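Local coordinates for regulatory protein E2 (Bovine papillomavirus type 1, PDB 2JEX) that probably helps start viral DNA replication by improving the DNA-binding specificity of E1, and regulates viral transcription through response elements in the viral genome, at residues 11-14 / 15-19; 25-28 / 29-33; 42-45 / 46-50. The protein carries 1 engineered substitution. All coordinates share one frame; numbering follows the deposited sequence.

Interaction 1: residues 11-14 / 15-19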
ATOM      1  N   ALA A  11      -9.804 -13.836  16.772  1.00 70.75           N
ATOM      2  CA  ALA A  11      -8.960 -13.094  15.840  1.00 69.48           C
ATOM      3  C   ALA A  11      -9.545 -13.032  14.425  1.00 69.40           C
ATOM      4  O   ALA A  11      -9.441 -12.001  13.750  1.00 69.16           O
ATOM      5  CB  ALA A  11      -7.568 -13.672  15.814  1.00 69.31           C
ATOM      6  N   GLN A  12     -10.159 -14.130  13.988  1.00 68.74           N
ATOM      7  CA  GLN A  12     -10.828 -14.186  12.687  1.00 68.84           C
ATOM      8  C   GLN A  12     -12.149 -13.410  12.680  1.00 69.03           C
ATOM      9  O   GLN A  12     -12.492 -12.757  11.689  1.00 68.81           O
ATOM     10  CB  GLN A  12     -11.075 -15.636  12.281  1.00 68.66           C
ATOM     11  CG  GLN A  12      -9.820 -16.377  11.893  1.00 69.18           C
ATOM     12  CD  GLN A  12     -10.007 -17.877  11.894  1.00 72.13           C
ATOM     13  OE1 GLN A  12     -10.782 -18.414  12.684  1.00 73.38           O
ATOM     14  NE2 GLN A  12      -9.288 -18.566  11.010  1.00 71.65           N
ATOM     15  N   GLU A  13     -12.882 -13.506  13.793  1.00 69.28           N
ATOM     16  CA  GLU A  13     -14.146 -12.798  13.998  1.00 69.22           C
ATOM     17  C   GLU A  13     -13.937 -11.287  14.100  1.00 68.87           C
ATOM     18  O   GLU A  13     -14.787 -10.514  13.666  1.00 69.31           O
ATOM     19  CB  GLU A  13     -14.834 -13.314  15.268  1.00 69.47           C
ATOM     20  CG  GLU A  13     -16.340 -13.099  15.324  1.00 70.60           C
ATOM     21  CD  GLU A  13     -17.118 -14.245  14.699  1.00 75.30           C
ATOM     22  OE1 GLU A  13     -17.949 -14.856  15.410  1.00 77.51           O
ATOM     23  OE2 GLU A  13     -16.895 -14.546  13.506  1.00 75.77           O
ATOM     24  N   THR A  14     -12.815 -10.879  14.687  1.00 68.76           N
ATOM     25  CA  THR A  14     -12.438  -9.467  14.798  1.00 68.77           C
ATOM     26  C   THR A  14     -12.206  -8.826  13.422  1.00 69.01           C
ATOM     27  O   THR A  14     -12.671  -7.707  13.167  1.00 69.27           O
ATOM     28  CB  THR A  14     -11.191  -9.282  15.705  1.00 68.56           C
ATOM     29  OG1 THR A  14     -11.511  -9.693  17.037  1.00 68.02           O
ATOM     30  CG2 THR A  14     -10.753  -7.831  15.744  1.00 68.91           C
ATOM     31  N   GLN A  15     -11.499  -9.545  12.549  1.00 69.20           N
ATOM     32  CA  GLN A  15     -11.268  -9.115  11.176  1.00 69.53           C
ATOM     33  C   GLN A  15     -12.592  -8.990  10.431  1.00 70.25           C
ATOM     34  O   GLN A  15     -12.832  -7.985   9.753  1.00 70.11           O
ATOM     35  CB  GLN A  15     -10.356 -10.101  10.444  1.00 69.69           C
ATOM     36  CG  GLN A  15      -8.906 -10.096  10.889  1.00 69.08           C
ATOM     37  CD  GLN A  15      -8.176 -11.360  10.465  1.00 69.33           C
ATOM     38  OE1 GLN A  15      -7.915 -11.583   9.279  1.00 68.45           O
ATOM     39  NE2 GLN A  15      -7.845 -12.196  11.436  1.00 68.94           N
ATOM     40  N   MET A  16     -13.451 -10.000  10.584  1.00 70.85           N
ATOM     41  CA  MET A  16     -14.756 -10.035   9.916  1.00 72.26           C
ATOM     42  C   MET A  16     -15.700  -8.933  10.413  1.00 71.77           C
ATOM     43  O   MET A  16     -16.494  -8.391   9.640  1.00 71.60           O
ATOM     44  CB  MET A  16     -15.397 -11.417  10.073  1.00 72.04           C
ATOM     45  CG  MET A  16     -16.307 -11.826   8.921  1.00 73.13           C
ATOM     46  SD  MET A  16     -16.758 -13.585   8.931  1.00 75.32           S
ATOM     47  CE  MET A  16     -15.193 -14.361   8.514  1.00 78.56           C
ATOM     48  N   GLN A  17     -15.598  -8.603  11.701  1.00 71.91           N
ATOM     49  CA  GLN A  17     -16.372  -7.510  12.303  1.00 71.79           C
ATOM     50  C   GLN A  17     -15.907  -6.137  11.834  1.00 71.37           C
ATOM     51  O   GLN A  17     -16.714  -5.235  11.637  1.00 71.52           O
ATOM     52  CB  GLN A  17     -16.291  -7.568  13.831  1.00 71.54           C
ATOM     53  CG  GLN A  17     -17.284  -8.525  14.481  1.00 72.26           C
ATOM     54  CD  GLN A  17     -17.028  -8.727  15.971  1.00 72.31           C
ATOM     55  OE1 GLN A  17     -15.919  -8.486  16.471  1.00 72.49           O
ATOM     56  NE2 GLN A  17     -18.056  -9.183  16.687  1.00 71.54           N
ATOM     57  N   LEU A  18     -14.599  -5.980  11.673  1.00 71.57           N
ATOM     58  CA  LEU A  18     -14.028  -4.686  11.322  1.00 71.52           C
ATOM     59  C   LEU A  18     -14.149  -4.370   9.834  1.00 71.65           C
ATOM     60  O   LEU A  18     -14.282  -3.202   9.455  1.00 71.82           O
ATOM     61  CB  LEU A  18     -12.581  -4.574  11.816  1.00 71.15           C
ATOM     62  CG  LEU A  18     -12.455  -4.327  13.326  1.00 70.94           C
ATOM     63  CD1 LEU A  18     -11.046  -4.586  13.823  1.00 67.55           C
ATOM     64  CD2 LEU A  18     -12.911  -2.921  13.711  1.00 69.27           C
ATOM     65  N   ILE A  19     -14.117  -5.410   9.001  1.00 71.70           N
ATOM     66  CA  ILE A  19     -14.373  -5.259   7.566  1.00 71.36           C
ATOM     67  C   ILE A  19     -15.817  -4.792   7.329  1.00 71.56           C
ATOM     68  O   ILE A  19     -16.040  -3.815   6.602  1.00 71.99           O
ATOM     69  CB  ILE A  19     -14.043  -6.557   6.763  1.00 71.67           C
ATOM     70  CG1 ILE A  19     -12.528  -6.821   6.754  1.00 70.83           C
ATOM     71  CG2 ILE A  19     -14.583  -6.467   5.327  1.00 70.70           C
ATOM     72  CD1 ILE A  19     -12.128  -8.251   6.358  1.00 70.72           C
TER
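Gln15 reaches back one turn to Ala11 and hydrogen-bonds to its backbone carbonyl with both its side-chain amide and, weakly, its main-chain N. The side-chain bond is the shorter, Gln15 NE2 to Ala11 O being 2.8 Å, but the N-H...O angle is 146° and the nitrogen stands above the carbonyl plane rather than on a lone pair. With CG beside the backbone N (chi1 -71°), the extended chain of Gln15 runs back along the helix and lays CG 3.5 Å from Ala11 O. The same NE2 also bonds Glu39 OE1, so it ties helix 4-21 to the neighbouring helix 26-48; Gln12 NE2 takes the other oxygen, Glu39 OE2.

Regular i to i+4 backbone bonds define the motif, an alpha-helix from the helical N-terminal half of the transactivation domain: Met16 N to Gln12 O at 3.1 Å, Gln17 N to Glu13 O at 2.9 Å and Leu18 N to Thr14 O at 3.0 Å.

The apolar contact comes from Thr14 and Leu18, which lie alongside each other and point the same way, with Thr14 CG2 3.8 Å from Leu18 CD1. Thr14 puts this methyl anti to its own N, while OG1 turns back to hydrogen-bond with Val10 O. On helix 26-48, which packs alongside, Thr14 meets Ala35 and Leu18 meets Tyr32. The stem of Gln17 lies close to Glu13 O, with CB and CG each 3.3 Å from it.

Interaction 2: residues 25-28 / 29-33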
ATOM      1  N   LYS A  25     -11.590   5.282  11.342  1.00 68.40           N
ATOM      2  CA  LYS A  25     -10.695   5.564  12.467  1.00 68.90           C
ATOM      3  C   LYS A  25      -9.463   4.658  12.458  1.00 68.35           C
ATOM      4  O   LYS A  25      -9.581   3.440  12.334  1.00 68.47           O
ATOM      5  CB  LYS A  25     -11.442   5.484  13.809  1.00 68.81           C
ATOM      6  CG  LYS A  25     -10.538   5.455  15.048  1.00 70.78           C
ATOM      7  CD  LYS A  25      -9.670   6.713  15.189  1.00 71.18           C
ATOM      8  CE  LYS A  25      -8.517   6.487  16.161  1.00 67.65           C
ATOM      9  NZ  LYS A  25      -9.011   6.418  17.577  1.00 73.86           N
ATOM     10  N   LEU A  26      -8.291   5.280  12.594  1.00 68.23           N
ATOM     11  CA  LEU A  26      -7.000   4.594  12.596  1.00 68.32           C
ATOM     12  C   LEU A  26      -6.884   3.459  13.633  1.00 68.36           C
ATOM     13  O   LEU A  26      -6.266   2.432  13.361  1.00 68.25           O
ATOM     14  CB  LEU A  26      -5.859   5.613  12.770  1.00 68.34           C
ATOM     15  CG  LEU A  26      -4.379   5.175  12.666  1.00 69.28           C
ATOM     16  CD1 LEU A  26      -4.086   4.231  11.473  1.00 67.60           C
ATOM     17  CD2 LEU A  26      -3.468   6.397  12.609  1.00 67.76           C
ATOM     18  N   GLN A  27      -7.490   3.650  14.800  1.00 68.43           N
ATOM     19  CA  GLN A  27      -7.423   2.686  15.892  1.00 69.46           C
ATOM     20  C   GLN A  27      -8.109   1.360  15.570  1.00 68.99           C
ATOM     21  O   GLN A  27      -7.637   0.304  15.969  1.00 68.90           O
ATOM     22  CB  GLN A  27      -7.995   3.286  17.178  1.00 69.34           C
ATOM     23  CG  GLN A  27      -7.676   2.490  18.437  1.00 73.54           C
ATOM     24  CD  GLN A  27      -6.193   2.199  18.591  1.00 82.63           C
ATOM     25  OE1 GLN A  27      -5.794   1.052  18.794  1.00 82.70           O
ATOM     26  NE2 GLN A  27      -5.367   3.242  18.491  1.00 88.01           N
ATOM     27  N   ASP A  28      -9.220   1.419  14.846  1.00 69.12           N
ATOM     28  CA  ASP A  28      -9.877   0.209  14.372  1.00 68.99           C
ATOM     29  C   ASP A  28      -8.997  -0.592  13.408  1.00 68.76           C
ATOM     30  O   ASP A  28      -9.076  -1.821  13.366  1.00 68.89           O
ATOM     31  CB  ASP A  28     -11.207   0.556  13.708  1.00 69.23           C
ATOM     32  CG  ASP A  28     -12.256   0.987  14.706  1.00 69.34           C
ATOM     33  OD1 ASP A  28     -12.860   2.062  14.505  1.00 72.79           O
ATOM     34  OD2 ASP A  28     -12.472   0.256  15.697  1.00 71.20           O
ATOM     35  N   HIS A  29      -8.159   0.105  12.646  1.00 67.75           N
ATOM     36  CA  HIS A  29      -7.267  -0.542  11.690  1.00 67.87           C
ATOM     37  C   HIS A  29      -6.028  -1.123  12.369  1.00 68.28           C
ATOM     38  O   HIS A  29      -5.551  -2.184  11.994  1.00 69.09           O
ATOM     39  CB  HIS A  29      -6.905   0.427  10.561  1.00 67.23           C
ATOM     40  CG  HIS A  29      -8.105   0.978   9.853  1.00 67.12           C
ATOM     41  ND1 HIS A  29      -9.166   0.186   9.469  1.00 64.23           N
ATOM     42  CD2 HIS A  29      -8.424   2.240   9.483  1.00 65.64           C
ATOM     43  CE1 HIS A  29     -10.084   0.934   8.888  1.00 65.61           C
ATOM     44  NE2 HIS A  29      -9.656   2.184   8.878  1.00 67.69           N
ATOM     45  N   ILE A  30      -5.515  -0.417  13.368  1.00 68.49           N
ATOM     46  CA  ILE A  30      -4.513  -0.971  14.266  1.00 68.63           C
ATOM     47  C   ILE A  30      -5.029  -2.295  14.832  1.00 69.49           C
ATOM     48  O   ILE A  30      -4.328  -3.309  14.775  1.00 70.39           O
ATOM     49  CB  ILE A  30      -4.144   0.025  15.399  1.00 68.60           C
ATOM     50  CG1 ILE A  30      -3.414   1.241  14.801  1.00 65.84           C
ATOM     51  CG2 ILE A  30      -3.309  -0.685  16.504  1.00 67.19           C
ATOM     52  CD1 ILE A  30      -3.153   2.391  15.753  1.00 67.77           C
ATOM     53  N   LEU A  31      -6.264  -2.273  15.334  1.00 69.08           N
ATOM     54  CA  LEU A  31      -6.948  -3.443  15.883  1.00 69.03           C
ATOM     55  C   LEU A  31      -7.095  -4.578  14.886  1.00 68.87           C
ATOM     56  O   LEU A  31      -6.863  -5.731  15.227  1.00 68.87           O
ATOM     57  CB  LEU A  31      -8.330  -3.045  16.404  1.00 68.88           C
ATOM     58  CG  LEU A  31      -8.637  -2.916  17.895  1.00 71.10           C
ATOM     59  CD1 LEU A  31      -7.399  -2.702  18.767  1.00 76.52           C
ATOM     60  CD2 LEU A  31      -9.670  -1.807  18.103  1.00 72.70           C
ATOM     61  N   TYR A  32      -7.491  -4.237  13.660  1.00 69.59           N
ATOM     62  CA  TYR A  32      -7.627  -5.196  12.568  1.00 69.16           C
ATOM     63  C   TYR A  32      -6.305  -5.889  12.255  1.00 69.37           C
ATOM     64  O   TYR A  32      -6.277  -7.103  12.075  1.00 69.84           O
ATOM     65  CB  TYR A  32      -8.200  -4.514  11.306  1.00 69.20           C
ATOM     66  CG  TYR A  32      -8.082  -5.342  10.041  1.00 67.27           C
ATOM     67  CD1 TYR A  32      -9.056  -6.287   9.703  1.00 68.76           C
ATOM     68  CD2 TYR A  32      -6.989  -5.188   9.190  1.00 68.20           C
ATOM     69  CE1 TYR A  32      -8.941  -7.061   8.546  1.00 69.02           C
ATOM     70  CE2 TYR A  32      -6.862  -5.953   8.030  1.00 67.80           C
ATOM     71  CZ  TYR A  32      -7.837  -6.883   7.715  1.00 69.93           C
ATOM     72  OH  TYR A  32      -7.700  -7.638   6.577  1.00 70.05           O
ATOM     73  N   TRP A  33      -5.215  -5.129  12.180  1.00 69.27           N
ATOM     74  CA  TRP A  33      -3.923  -5.727  11.826  1.00 69.53           C
ATOM     75  C   TRP A  33      -3.320  -6.554  12.941  1.00 69.20           C
ATOM     76  O   TRP A  33      -2.594  -7.509  12.678  1.00 68.66           O
ATOM     77  CB  TRP A  33      -2.930  -4.692  11.309  1.00 68.71           C
ATOM     78  CG  TRP A  33      -3.238  -4.325   9.908  1.00 70.48           C
ATOM     79  CD1 TRP A  33      -3.778  -3.147   9.464  1.00 70.80           C
ATOM     80  CD2 TRP A  33      -3.069  -5.153   8.750  1.00 71.79           C
ATOM     81  NE1 TRP A  33      -3.944  -3.184   8.095  1.00 70.95           N
ATOM     82  CE2 TRP A  33      -3.521  -4.403   7.630  1.00 71.09           C
ATOM     83  CE3 TRP A  33      -2.578  -6.451   8.545  1.00 68.25           C
ATOM     84  CZ2 TRP A  33      -3.493  -4.910   6.326  1.00 67.25           C
ATOM     85  CZ3 TRP A  33      -2.543  -6.954   7.240  1.00 71.93           C
ATOM     86  CH2 TRP A  33      -3.007  -6.184   6.151  1.00 67.47           C
TER
HETATM   87  O   HOH W   1     -10.618  -1.740  10.940  1.00 62.67           O
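His29 follows Asp28 in the first turns of helix 26-48, the second of three long helices in the N-terminal part of the transactivation domain, and a single water joins the two residues. The water lies 2.8 Å from His29 ND1 and donates a weak bond to Asp28 O. That carbonyl also accepts the backbone N of Tyr32 at 2.9 Å, so two donors share it. The other ring nitrogen, NE2, is hydrogen-bonded to Trp92 O. Both nitrogens of this buried ring therefore have partners, which should hold its rotation; side chains of Leu94 and Thr97 pack against it.

Leu26 O likewise serves two donors. Ile30 N approaches in the carbonyl plane at 2.9 Å with a nearly straight N-H...O angle of 166°, whereas His29 N makes a weak bond bent to 126°. Gln27 O accepts Leu31 N at 3.0 Å, completing the ordinary helical pairing. The Asp28 carboxylate takes its partners from the chain just before the helix: OD1 is hydrogen-bonded to Ser23 OG, with Lys21 NZ as a long, weak ion-pair partner.

Gln27, its CG anti to the backbone N (chi1 -166°) and its chain bent at chi2, folds over Ile30, so that its amide lies against that branched side chain, with NE2 3.6 Å from Ile30 CD1 and OE1 3.8 Å from CG2. On the buried side, Leu26 CG approaches Ile30 CD1 loosely, and Leu26 itself packs on Leu79 of helix 62-83. Over one face of the imidazole sits the carbonyl of Lys25, whose O is 3.3 Å from His29 CD2.

Interaction 3: residues 42-45 / 46-50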
ATOM      1  N   LEU A  42      -0.675 -17.771  15.408  1.00 66.89           N
ATOM      2  CA  LEU A  42      -1.187 -19.008  15.997  1.00 67.80           C
ATOM      3  C   LEU A  42      -1.100 -20.128  14.971  1.00 67.49           C
ATOM      4  O   LEU A  42      -0.657 -21.232  15.279  1.00 67.47           O
ATOM      5  CB  LEU A  42      -2.640 -18.850  16.468  1.00 68.18           C
ATOM      6  CG  LEU A  42      -3.039 -17.745  17.456  1.00 69.65           C
ATOM      7  CD1 LEU A  42      -4.530 -17.478  17.318  1.00 66.55           C
ATOM      8  CD2 LEU A  42      -2.676 -18.087  18.909  1.00 68.30           C
ATOM      9  N   LEU A  43      -1.505 -19.807  13.748  1.00 67.31           N
ATOM     10  CA  LEU A  43      -1.503 -20.741  12.633  1.00 67.71           C
ATOM     11  C   LEU A  43      -0.091 -21.205  12.299  1.00 68.11           C
ATOM     12  O   LEU A  43       0.127 -22.388  12.017  1.00 68.58           O
ATOM     13  CB  LEU A  43      -2.171 -20.099  11.403  1.00 67.48           C
ATOM     14  CG  LEU A  43      -3.689 -19.896  11.397  1.00 66.13           C
ATOM     15  CD1 LEU A  43      -4.105 -19.213  10.105  1.00 65.71           C
ATOM     16  CD2 LEU A  43      -4.448 -21.217  11.572  1.00 67.44           C
ATOM     17  N   TYR A  44       0.862 -20.275  12.351  1.00 68.00           N
ATOM     18  CA  TYR A  44       2.265 -20.600  12.119  1.00 68.24           C
ATOM     19  C   TYR A  44       2.794 -21.493  13.230  1.00 67.65           C
ATOM     20  O   TYR A  44       3.479 -22.482  12.965  1.00 67.80           O
ATOM     21  CB  TYR A  44       3.109 -19.320  11.990  1.00 68.96           C
ATOM     22  CG  TYR A  44       4.590 -19.579  11.816  1.00 71.09           C
ATOM     23  CD1 TYR A  44       5.098 -20.055  10.605  1.00 70.70           C
ATOM     24  CD2 TYR A  44       5.488 -19.343  12.865  1.00 73.60           C
ATOM     25  CE1 TYR A  44       6.459 -20.301  10.447  1.00 72.58           C
ATOM     26  CE2 TYR A  44       6.852 -19.579  12.715  1.00 73.96           C
ATOM     27  CZ  TYR A  44       7.329 -20.063  11.505  1.00 73.10           C
ATOM     28  OH  TYR A  44       8.676 -20.300  11.348  1.00 73.76           O
ATOM     29  N   ALA A  45       2.457 -21.147  14.473  1.00 66.64           N
ATOM     30  CA  ALA A  45       2.842 -21.942  15.631  1.00 65.91           C
ATOM     31  C   ALA A  45       2.237 -23.355  15.574  1.00 65.61           C
ATOM     32  O   ALA A  45       2.875 -24.321  15.975  1.00 65.22           O
ATOM     33  CB  ALA A  45       2.433 -21.239  16.912  1.00 65.86           C
ATOM     34  N   ALA A  46       1.009 -23.455  15.074  1.00 65.34           N
ATOM     35  CA  ALA A  46       0.343 -24.734  14.874  1.00 65.79           C
ATOM     36  C   ALA A  46       1.090 -25.582  13.840  1.00 65.83           C
ATOM     37  O   ALA A  46       1.293 -26.776  14.050  1.00 65.81           O
ATOM     38  CB  ALA A  46      -1.100 -24.509  14.447  1.00 65.70           C
ATOM     39  N   ARG A  47       1.507 -24.942  12.743  1.00 66.29           N
ATOM     40  CA  ARG A  47       2.275 -25.575  11.666  1.00 66.63           C
ATOM     41  C   ARG A  47       3.611 -26.185  12.132  1.00 67.32           C
ATOM     42  O   ARG A  47       3.951 -27.331  11.761  1.00 67.10           O
ATOM     43  CB  ARG A  47       2.477 -24.569  10.527  1.00 67.01           C
ATOM     44  CG  ARG A  47       2.701 -25.184   9.150  1.00 68.70           C
ATOM     45  CD  ARG A  47       1.628 -26.215   8.759  1.00 68.35           C
ATOM     46  NE  ARG A  47       2.245 -27.291   7.985  1.00 70.16           N
ATOM     47  CZ  ARG A  47       2.324 -28.565   8.377  1.00 75.41           C
ATOM     48  NH1 ARG A  47       1.797 -28.967   9.535  1.00 74.10           N
ATOM     49  NH2 ARG A  47       2.920 -29.452   7.591  1.00 80.06           N
ATOM     50  N   LYS A  48       4.341 -25.448  12.974  1.00 67.71           N
ATOM     51  CA  LYS A  48       5.601 -25.937  13.572  1.00 68.51           C
ATOM     52  C   LYS A  48       5.402 -27.203  14.381  1.00 68.53           C
ATOM     53  O   LYS A  48       6.314 -28.022  14.495  1.00 68.23           O
ATOM     54  CB  LYS A  48       6.254 -24.874  14.471  1.00 68.91           C
ATOM     55  CG  LYS A  48       6.719 -23.576  13.755  1.00 72.66           C
ATOM     56  CD  LYS A  48       7.915 -23.806  12.815  1.00 79.58           C
ATOM     57  CE  LYS A  48       7.475 -23.983  11.358  1.00 82.80           C
ATOM     58  NZ  LYS A  48       8.546 -24.620  10.537  1.00 86.14           N
ATOM     59  N   LYS A  49       4.203 -27.342  14.942  1.00 68.65           N
ATOM     60  CA  LYS A  49       3.850 -28.466  15.795  1.00 68.86           C
ATOM     61  C   LYS A  49       3.211 -29.604  14.988  1.00 67.91           C
ATOM     62  O   LYS A  49       2.803 -30.638  15.547  1.00 67.57           O
ATOM     63  CB  LYS A  49       2.948 -27.981  16.938  1.00 69.84           C
ATOM     64  CG  LYS A  49       3.678 -27.016  17.877  1.00 72.62           C
ATOM     65  CD  LYS A  49       2.729 -26.147  18.690  1.00 78.72           C
ATOM     66  CE  LYS A  49       3.481 -25.002  19.395  1.00 76.99           C
ATOM     67  NZ  LYS A  49       3.942 -23.918  18.454  1.00 81.77           N
ATOM     68  N   GLY A  50       3.148 -29.411  13.672  1.00 66.51           N
ATOM     69  CA  GLY A  50       2.665 -30.442  12.757  1.00 64.73           C
ATOM     70  C   GLY A  50       1.160 -30.432  12.549  1.00 63.60           C
ATOM     71  O   GLY A  50       0.609 -31.360  11.930  1.00 63.70           O
TER
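The backbone of 42-45 runs through the last turn of helix 26-48 to Lys48, after which Lys49 and Gly50 close it in a Schellman motif. Ala46 N bonds Leu42 O at 2.8 Å, Arg47 N bonds Leu43 O, and Lys48 N bonds Tyr44 O with an angle of 159°. The pattern then fades: Lys49 N reaches Ala45 O only weakly, at 3.5 Å, and Gly50 leaves helical geometry with a positive phi of 87°, a conformation that glycine readily adopts. Its N turns back to Arg47 O, 2.9 Å away.

Among the side chains, Lys48 lies over a face of the Tyr44 ring. Its chain starts beside its own backbone N and bends at chi2 and chi3, which carries the methylenes across the ring obliquely. CG stands 4.1 Å above the ring plane toward the rim, and CE comes 3.9 Å from Tyr44 OH; this is aliphatic packing on an aromatic face. Tyr44, with CG anti to its N, is directed toward helix 62-83, where it touches Cys65 and Gln66.

The end of the Arg47 side chain leads off from the preceding turn, and NH1 hydrogen-bonds to Val51 O, tying the helix end to the chain that follows it. Its side chain also touches Thr52, Val59 and Ser62. Leu43 packs on Leu8 of helix 4-21 and shares Cys65 with Tyr44.

Lys49 folds back along the helix and, by a bend at chi4, brings its ammonium over Ala45: NZ donates to Ala45 O at 2.7 Å from above the carbonyl plane.

Interactions 1 and 2 sit on successive helices, 4-21 and 26-48, with centres 11 Å apart, and they touch directly. Leu18 CD1 lies 3.4 Å from Asp28 O, and Gln15 CG lies 3.8 Å from Tyr32 CE1, so residues of interaction 1 cover a flank of the turn described in interaction 2. Interaction 3 shares helix 26-48 with interaction 2 but occupies its far end, the centres being 26 Å apart and the nearest atoms about 11 Å. Interactions 1 and 3 do not touch, although their nearest atoms come to about 5 Å. Together they sample the start and end of helix 26-48 and the middle of the helix packed beside it.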